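Local coordinates for 3-oxoacyl-[acyl-carrier-protein] synthase, mitochondrial (Arabidopsis thaliana, PDB 2IX4), which catalyses the condensation steps of mitochondrial fatty acid synthesis, lengthening an acyl chain by two carbons taken from malonyl-ACP, at residues K83-D97 / K152-Y166. Sequence-based numbering, arbitrary orientation.
With 6NA (hexanoic acid), chain E.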
ATOM      1  N   LYS A  83       3.237  10.076  20.522  1.00 29.91           N
ATOM      2  CA  LYS A  83       3.482   8.653  20.776  1.00 30.29           C
ATOM      3  C   LYS A  83       3.102   7.747  19.602  1.00 30.14           C
ATOM      4  O   LYS A  83       3.624   6.637  19.473  1.00 30.32           O
ATOM      5  CB  LYS A  83       2.753   8.203  22.047  1.00 30.53           C
ATOM      6  CG  LYS A  83       3.377   8.716  23.338  1.00 31.64           C
ATOM      7  CD  LYS A  83       2.639   8.192  24.561  1.00 33.25           C
ATOM      8  CE  LYS A  83       3.314   8.653  25.841  1.00 34.34           C
ATOM      9  NZ  LYS A  83       2.631   8.125  27.056  1.00 35.41           N
ATOM     10  N   ALA A  84       2.199   8.229  18.749  1.00 29.86           N
ATOM     11  CA  ALA A  84       1.708   7.450  17.609  1.00 29.68           C
ATOM     12  C   ALA A  84       2.506   7.700  16.328  1.00 29.51           C
ATOM     13  O   ALA A  84       2.219   7.103  15.287  1.00 29.63           O
ATOM     14  CB  ALA A  84       0.225   7.733  17.378  1.00 29.79           C
ATOM     15  N   VAL A  85       3.509   8.573  16.410  1.00 29.13           N
ATOM     16  CA  VAL A  85       4.283   8.971  15.236  1.00 28.85           C
ATOM     17  C   VAL A  85       5.628   8.235  15.152  1.00 28.40           C
ATOM     18  O   VAL A  85       6.572   8.544  15.885  1.00 28.49           O
ATOM     19  CB  VAL A  85       4.490  10.517  15.168  1.00 28.93           C
ATOM     20  CG1 VAL A  85       5.309  10.908  13.940  1.00 29.26           C
ATOM     21  CG2 VAL A  85       3.148  11.242  15.138  1.00 29.33           C
ATOM     22  N   ALA A  86       5.695   7.252  14.259  1.00 27.67           N
ATOM     23  CA  ALA A  86       6.962   6.622  13.901  1.00 26.94           C
ATOM     24  C   ALA A  86       7.731   7.555  12.966  1.00 26.53           C
ATOM     25  O   ALA A  86       7.156   8.496  12.407  1.00 26.10           O
ATOM     26  CB  ALA A  86       6.726   5.273  13.243  1.00 27.00           C
ATOM     27  N   ASN A  87       9.023   7.290  12.794  1.00 26.02           N
ATOM     28  CA  ASN A  87       9.892   8.175  12.023  1.00 25.64           C
ATOM     29  C   ASN A  87       9.439   8.424  10.587  1.00 25.05           C
ATOM     30  O   ASN A  87       9.498   9.558  10.113  1.00 24.98           O
ATOM     31  CB  ASN A  87      11.346   7.700  12.079  1.00 25.92           C
ATOM     32  CG  ASN A  87      11.978   7.920  13.444  1.00 26.85           C
ATOM     33  OD1 ASN A  87      11.315   7.803  14.476  1.00 29.29           O
ATOM     34  ND2 ASN A  87      13.263   8.238  13.456  1.00 28.65           N
ATOM     35  N   PHE A  88       8.961   7.378   9.911  1.00 24.32           N
ATOM     36  CA  PHE A  88       8.459   7.530   8.542  1.00 23.75           C
ATOM     37  C   PHE A  88       7.271   8.494   8.462  1.00 23.38           C
ATOM     38  O   PHE A  88       7.132   9.233   7.486  1.00 23.45           O
ATOM     39  CB  PHE A  88       8.154   6.169   7.890  1.00 23.68           C
ATOM     40  CG  PHE A  88       6.862   5.531   8.336  1.00 23.43           C
ATOM     41  CD1 PHE A  88       5.723   5.616   7.541  1.00 23.03           C
ATOM     42  CD2 PHE A  88       6.791   4.814   9.529  1.00 23.46           C
ATOM     43  CE1 PHE A  88       4.530   5.016   7.932  1.00 23.21           C
ATOM     44  CE2 PHE A  88       5.598   4.207   9.930  1.00 23.32           C
ATOM     45  CZ  PHE A  88       4.468   4.309   9.131  1.00 23.19           C
ATOM     46  N   ILE A  89       6.442   8.508   9.503  1.00 22.83           N
ATOM     47  CA  ILE A  89       5.308   9.434   9.573  1.00 22.19           C
ATOM     48  C   ILE A  89       5.782  10.888   9.734  1.00 22.02           C
ATOM     49  O   ILE A  89       5.267  11.792   9.068  1.00 21.96           O
ATOM     50  CB  ILE A  89       4.302   9.042  10.689  1.00 22.18           C
ATOM     51  CG1 ILE A  89       3.702   7.660  10.407  1.00 22.31           C
ATOM     52  CG2 ILE A  89       3.188  10.093  10.817  1.00 21.69           C
ATOM     53  CD1 ILE A  89       3.000   7.016  11.599  1.00 22.17           C
ATOM     54  N   GLY A  90       6.765  11.100  10.607  1.00 21.53           N
ATOM     55  CA  GLY A  90       7.329  12.432  10.842  1.00 21.22           C
ATOM     56  C   GLY A  90       8.014  13.033   9.625  1.00 21.06           C
ATOM     57  O   GLY A  90       7.906  14.239   9.378  1.00 20.93           O
ATOM     58  N   TYR A  91       8.721  12.193   8.868  1.00 20.81           N
ATOM     59  CA  TYR A  91       9.376  12.624   7.629  1.00 20.63           C
ATOM     60  C   TYR A  91       8.355  13.134   6.614  1.00 20.53           C
ATOM     61  O   TYR A  91       8.551  14.187   6.003  1.00 20.64           O
ATOM     62  CB  TYR A  91      10.193  11.485   7.002  1.00 20.72           C
ATOM     63  CG  TYR A  91      11.417  11.041   7.776  1.00 20.57           C
ATOM     64  CD1 TYR A  91      12.022   9.819   7.492  1.00 20.92           C
ATOM     65  CD2 TYR A  91      11.968  11.828   8.792  1.00 21.04           C
ATOM     66  CE1 TYR A  91      13.141   9.395   8.184  1.00 21.29           C
ATOM     67  CE2 TYR A  91      13.090  11.406   9.500  1.00 20.97           C
ATOM     68  CZ  TYR A  91      13.668  10.187   9.188  1.00 21.48           C
ATOM     69  OH  TYR A  91      14.776   9.750   9.872  1.00 21.71           O
ATOM     70  N   ALA A  92       7.270  12.379   6.455  1.00 20.49           N
ATOM     71  CA  ALA A  92       6.210  12.703   5.507  1.00 20.56           C
ATOM     72  C   ALA A  92       5.497  13.991   5.890  1.00 20.63           C
ATOM     73  O   ALA A  92       5.224  14.822   5.032  1.00 20.65           O
ATOM     74  CB  ALA A  92       5.218  11.557   5.405  1.00 20.54           C
ATOM     75  N   VAL A  93       5.205  14.153   7.177  1.00 20.76           N
ATOM     76  CA  VAL A  93       4.537  15.360   7.662  1.00 20.72           C
ATOM     77  C   VAL A  93       5.435  16.577   7.444  1.00 20.77           C
ATOM     78  O   VAL A  93       4.972  17.616   6.976  1.00 20.87           O
ATOM     79  CB  VAL A  93       4.089  15.227   9.144  1.00 20.87           C
ATOM     80  CG1 VAL A  93       3.550  16.557   9.682  1.00 20.61           C
ATOM     81  CG2 VAL A  93       3.029  14.142   9.278  1.00 20.53           C
ATOM     82  N   CYS A  94       6.720  16.428   7.766  1.00 20.83           N
ATOM     83  CA  CYS A  94       7.720  17.475   7.535  1.00 20.90           C
ATOM     84  C   CYS A  94       7.760  17.898   6.063  1.00 20.72           C
ATOM     85  O   CYS A  94       7.678  19.089   5.747  1.00 20.50           O
ATOM     86  CB  CYS A  94       9.105  16.996   7.990  1.00 20.88           C
ATOM     87  SG  CYS A  94      10.435  18.184   7.729  1.00 21.64           S
ATOM     88  N   ALA A  95       7.872  16.912   5.176  1.00 20.32           N
ATOM     89  CA  ALA A  95       7.910  17.150   3.735  1.00 20.26           C
ATOM     90  C   ALA A  95       6.594  17.715   3.199  1.00 20.19           C
ATOM     91  O   ALA A  95       6.600  18.606   2.343  1.00 20.20           O
ATOM     92  CB  ALA A  95       8.287  15.873   2.996  1.00 19.92           C
ATOM     93  N   ALA A  96       5.472  17.197   3.704  1.00 19.90           N
ATOM     94  CA  ALA A  96       4.150  17.658   3.280  1.00 19.83           C
ATOM     95  C   ALA A  96       3.925  19.113   3.662  1.00 19.89           C
ATOM     96  O   ALA A  96       3.345  19.873   2.889  1.00 20.06           O
ATOM     97  CB  ALA A  96       3.053  16.779   3.855  1.00 19.72           C
ATOM     98  N   ASP A  97       4.398  19.494   4.848  1.00 19.92           N
ATOM     99  CA  ASP A  97       4.276  20.871   5.324  1.00 19.97           C
ATOM    100  C   ASP A  97       5.041  21.853   4.440  1.00 19.98           C
ATOM    101  O   ASP A  97       4.557  22.957   4.166  1.00 19.93           O
ATOM    102  CB  ASP A  97       4.764  20.992   6.768  1.00 20.11           C
ATOM    103  CG  ASP A  97       4.355  22.305   7.409  1.00 20.60           C
ATOM    104  OD1 ASP A  97       5.243  23.152   7.643  1.00 21.18           O
ATOM    105  OD2 ASP A  97       3.142  22.495   7.658  1.00 21.00           O
ATOM    106  N   LYS A 152       1.182   2.958  14.829  1.00 26.11           N
ATOM    107  CA  LYS A 152       2.486   3.467  14.379  1.00 26.57           C
ATOM    108  C   LYS A 152       3.275   2.545  13.437  1.00 26.36           C
ATOM    109  O   LYS A 152       4.318   2.943  12.919  1.00 26.63           O
ATOM    110  CB  LYS A 152       3.351   3.961  15.555  1.00 26.75           C
ATOM    111  CG  LYS A 152       3.933   2.901  16.469  1.00 27.98           C
ATOM    112  CD  LYS A 152       4.882   3.554  17.478  1.00 29.72           C
ATOM    113  CE  LYS A 152       4.776   2.925  18.865  1.00 31.52           C
ATOM    114  NZ  LYS A 152       5.388   1.559  18.978  1.00 33.11           N
ATOM    115  N   ILE A 153       2.773   1.337  13.197  1.00 26.13           N
ATOM    116  CA  ILE A 153       3.440   0.405  12.276  1.00 25.92           C
ATOM    117  C   ILE A 153       2.737   0.251  10.921  1.00 25.77           C
ATOM    118  O   ILE A 153       3.289  -0.353   9.999  1.00 25.82           O
ATOM    119  CB  ILE A 153       3.697  -0.995  12.918  1.00 25.88           C
ATOM    120  CG1 ILE A 153       2.380  -1.729  13.206  1.00 25.95           C
ATOM    121  CG2 ILE A 153       4.566  -0.860  14.168  1.00 25.80           C
ATOM    122  CD1 ILE A 153       2.513  -3.241  13.303  1.00 25.58           C
ATOM    123  N   LEU A 154       1.532   0.805  10.798  1.00 25.42           N
ATOM    124  CA  LEU A 154       0.749   0.691   9.562  1.00 25.19           C
ATOM    125  C   LEU A 154       1.236   1.640   8.462  1.00 25.11           C
ATOM    126  O   LEU A 154       1.307   2.857   8.660  1.00 25.16           O
ATOM    127  CB  LEU A 154      -0.742   0.900   9.844  1.00 25.00           C
ATOM    128  CG  LEU A 154      -1.440  -0.124  10.746  1.00 25.03           C
ATOM    129  CD1 LEU A 154      -2.787   0.403  11.203  1.00 23.98           C
ATOM    130  CD2 LEU A 154      -1.586  -1.482  10.058  1.00 24.79           C
ATOM    131  N   VAL A 155       1.543   1.070   7.297  1.00 25.02           N
ATOM    132  CA  VAL A 155       2.210   1.796   6.203  1.00 24.99           C
ATOM    133  C   VAL A 155       1.362   2.882   5.525  1.00 24.95           C
ATOM    134  O   VAL A 155       1.876   3.639   4.694  1.00 25.01           O
ATOM    135  CB  VAL A 155       2.803   0.832   5.122  1.00 25.09           C
ATOM    136  CG1 VAL A 155       3.928  -0.009   5.704  1.00 25.61           C
ATOM    137  CG2 VAL A 155       1.733  -0.063   4.535  1.00 25.20           C
ATOM    138  N   ASN A 156       0.078   2.956   5.876  1.00 24.60           N
ATOM    139  CA  ASN A 156      -0.815   3.975   5.330  1.00 24.36           C
ATOM    140  C   ASN A 156      -0.924   5.217   6.215  1.00 24.35           C
ATOM    141  O   ASN A 156      -1.543   6.209   5.824  1.00 24.46           O
ATOM    142  CB  ASN A 156      -2.215   3.401   5.099  1.00 24.32           C
ATOM    143  CG  ASN A 156      -2.911   3.004   6.391  1.00 24.02           C
ATOM    144  OD1 ASN A 156      -2.436   2.140   7.125  1.00 24.03           O
ATOM    145  ND2 ASN A 156      -4.056   3.626   6.665  1.00 23.40           N
ATOM    146  N   MET A 157      -0.315   5.157   7.397  1.00 24.11           N
ATOM    147  CA  MET A 157      -0.561   6.158   8.435  1.00 24.26           C
ATOM    148  C   MET A 157       0.009   7.553   8.169  1.00 24.05           C
ATOM    149  O   MET A 157      -0.436   8.527   8.785  1.00 24.20           O
ATOM    150  CB  MET A 157      -0.160   5.632   9.816  1.00 24.41           C
ATOM    151  CG  MET A 157      -1.120   4.570  10.363  1.00 24.94           C
ATOM    152  SD  MET A 157      -2.862   5.069  10.445  1.00 26.61           S
ATOM    153  CE  MET A 157      -2.801   6.318  11.727  1.00 26.03           C
ATOM    154  N   ALA A 158       0.985   7.655   7.270  1.00 23.79           N
ATOM    155  CA  ALA A 158       1.515   8.964   6.878  1.00 23.72           C
ATOM    156  C   ALA A 158       0.420   9.827   6.239  1.00 23.58           C
ATOM    157  O   ALA A 158       0.285  11.007   6.568  1.00 23.40           O
ATOM    158  CB  ALA A 158       2.714   8.817   5.948  1.00 23.90           C
ATOM    159  N   SER A 159      -0.367   9.222   5.348  1.00 23.23           N
ATOM    160  CA  SER A 159      -1.550   9.866   4.765  1.00 23.06           C
ATOM    161  C   SER A 159      -2.563  10.283   5.822  1.00 22.82           C
ATOM    162  O   SER A 159      -3.131  11.373   5.742  1.00 23.06           O
ATOM    163  CB  SER A 159      -2.237   8.939   3.759  1.00 23.02           C
ATOM    164  OG  SER A 159      -1.418   8.716   2.633  1.00 23.61           O
ATOM    165  N   GLY A 160      -2.791   9.407   6.802  1.00 22.45           N
ATOM    166  CA  GLY A 160      -3.708   9.679   7.903  1.00 21.96           C
ATOM    167  C   GLY A 160      -3.310  10.902   8.707  1.00 21.82           C
ATOM    168  O   GLY A 160      -4.143  11.772   8.977  1.00 21.57           O
ATOM    169  N   HIS A 161      -2.033  10.975   9.079  1.00 21.63           N
ATOM    170  CA  HIS A 161      -1.522  12.087   9.888  1.00 21.81           C
ATOM    171  C   HIS A 161      -1.481  13.412   9.130  1.00 21.76           C
ATOM    172  O   HIS A 161      -1.732  14.467   9.713  1.00 21.85           O
ATOM    173  CB  HIS A 161      -0.145  11.750  10.452  1.00 21.90           C
ATOM    174  CG  HIS A 161      -0.184  10.766  11.577  1.00 22.07           C
ATOM    175  ND1 HIS A 161      -0.107  11.147  12.899  1.00 22.39           N
ATOM    176  CD2 HIS A 161      -0.303   9.418  11.580  1.00 21.22           C
ATOM    177  CE1 HIS A 161      -0.167  10.074  13.667  1.00 22.47           C
ATOM    178  NE2 HIS A 161      -0.289   9.012  12.892  1.00 21.69           N
ATOM    179  N   VAL A 162      -1.159  13.354   7.840  1.00 21.83           N
ATOM    180  CA  VAL A 162      -1.165  14.545   6.984  1.00 22.13           C
ATOM    181  C   VAL A 162      -2.589  15.091   6.816  1.00 22.33           C
ATOM    182  O   VAL A 162      -2.831  16.277   7.047  1.00 22.17           O
ATOM    183  CB  VAL A 162      -0.473  14.286   5.609  1.00 22.07           C
ATOM    184  CG1 VAL A 162      -0.638  15.479   4.665  1.00 22.04           C
ATOM    185  CG2 VAL A 162       1.011  13.983   5.809  1.00 22.18           C
ATOM    186  N   SER A 163      -3.529  14.219   6.447  1.00 22.57           N
ATOM    187  CA  SER A 163      -4.931  14.613   6.278  1.00 23.02           C
ATOM    188  C   SER A 163      -5.517  15.219   7.550  1.00 23.06           C
ATOM    189  O   SER A 163      -6.209  16.233   7.491  1.00 23.08           O
ATOM    190  CB  SER A 163      -5.781  13.428   5.820  1.00 23.11           C
ATOM    191  OG  SER A 163      -5.736  12.381   6.768  1.00 24.77           O
ATOM    192  N   MET A 164      -5.226  14.593   8.691  1.00 23.20           N
ATOM    193  CA  MET A 164      -5.659  15.089  10.003  1.00 23.42           C
ATOM    194  C   MET A 164      -5.123  16.480  10.323  1.00 22.93           C
ATOM    195  O   MET A 164      -5.859  17.333  10.826  1.00 22.91           O
ATOM    196  CB  MET A 164      -5.218  14.133  11.113  1.00 23.86           C
ATOM    197  CG  MET A 164      -6.130  12.943  11.349  1.00 25.77           C
ATOM    198  SD  MET A 164      -5.467  11.834  12.620  1.00 30.40           S
ATOM    199  CE  MET A 164      -5.475  12.903  14.058  1.00 27.88           C
ATOM    200  N   LYS A 165      -3.839  16.702  10.043  1.00 22.40           N
ATOM    201  CA  LYS A 165      -3.185  17.964  10.386  1.00 22.06           C
ATOM    202  C   LYS A 165      -3.820  19.156   9.665  1.00 21.74           C
ATOM    203  O   LYS A 165      -3.980  20.228  10.249  1.00 21.54           O
ATOM    204  CB  LYS A 165      -1.677  17.896  10.100  1.00 22.03           C
ATOM    205  CG  LYS A 165      -0.895  19.138  10.543  1.00 22.09           C
ATOM    206  CD  LYS A 165       0.608  18.950  10.363  1.00 22.38           C
ATOM    207  CE  LYS A 165       1.376  20.256  10.567  1.00 23.45           C
ATOM    208  NZ  LYS A 165       1.246  20.793  11.958  1.00 24.75           N
ATOM    209  N   TYR A 166      -4.199  18.950   8.407  1.00 21.32           N
ATOM    210  CA  TYR A 166      -4.679  20.043   7.559  1.00 20.86           C
ATOM    211  C   TYR A 166      -6.185  19.995   7.282  1.00 20.61           C
ATOM    212  O   TYR A 166      -6.736  20.910   6.668  1.00 20.64           O
ATOM    213  CB  TYR A 166      -3.874  20.082   6.256  1.00 20.97           C
ATOM    214  CG  TYR A 166      -2.383  20.143   6.487  1.00 20.86           C
ATOM    215  CD1 TYR A 166      -1.596  18.997   6.387  1.00 21.44           C
ATOM    216  CD2 TYR A 166      -1.763  21.341   6.840  1.00 21.19           C
ATOM    217  CE1 TYR A 166      -0.226  19.043   6.612  1.00 21.02           C
ATOM    218  CE2 TYR A 166      -0.394  21.399   7.068  1.00 21.08           C
ATOM    219  CZ  TYR A 166       0.365  20.248   6.953  1.00 21.36           C
ATOM    220  OH  TYR A 166       1.717  20.302   7.183  1.00 21.47           O
TER
HETATM  221  CA  6NA E1462      -7.364  -1.936  11.694  1.00 25.97           C
HETATM  222  C   6NA E1462      -8.170  -1.551  10.473  1.00 26.55           C
HETATM  223  O   6NA E1462      -8.311  -0.383  10.143  1.00 25.90           O
HETATM  224  CB  6NA E1462      -5.855  -1.781  11.490  1.00 25.57           C
HETATM  225  CG  6NA E1462      -5.355  -2.124  10.086  1.00 25.33           C
HETATM  226  CD  6NA E1462      -4.996  -3.594   9.929  1.00 24.92           C
HETATM  227  C6  6NA E1462      -4.791  -3.933   8.468  1.00 25.16           C
HETATM  228  O   HOH W   1      -0.002   6.488  13.948  1.00 15.24           O
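Two helices on one side of the thiolase-fold sheet, 87-97 and 157-166, cross at -44° with axes 8.9 Å apart, and Ile89 of the first lies against His161 of the second. Ile89 CG2 forms a CH-pi contact over one face of the imidazole, 3.8 Å from the ring centroid, while CD1 reaches Met157 CB. An in-plane water, 2.8 Å from His161 NE2, donates to Ala84 O and so ties the ring edge to the loop before helix 87-97. Two alanines meet where the helices lie close, Ala92 CB on Ala158 CB (3.8 Å); beyond them Val162 CG2 touches both Val93 CG2 and Ala96 CB. Further along, Tyr166 OH donates to the anti lone pair of Asp97 OD2 (2.7 Å), with ring and carboxylate nearly coplanar; Asp97 CG, anti to the backbone N (chi1 -166°), carries the acid to the ring edge. Arg101 pairs with OD1. At the opposite end the Phe88 ring turns its edge to Leu154 O, and Leu154 CD1 touches hexanoic acid. Beneath the pair, Ala92 and Val162 pack on strand 116-122, Ala96 and Ala158 on strand 200-207; in the turn before helix 157-166, Asn156 ND2 bonds to Phe419 O of the second subunit.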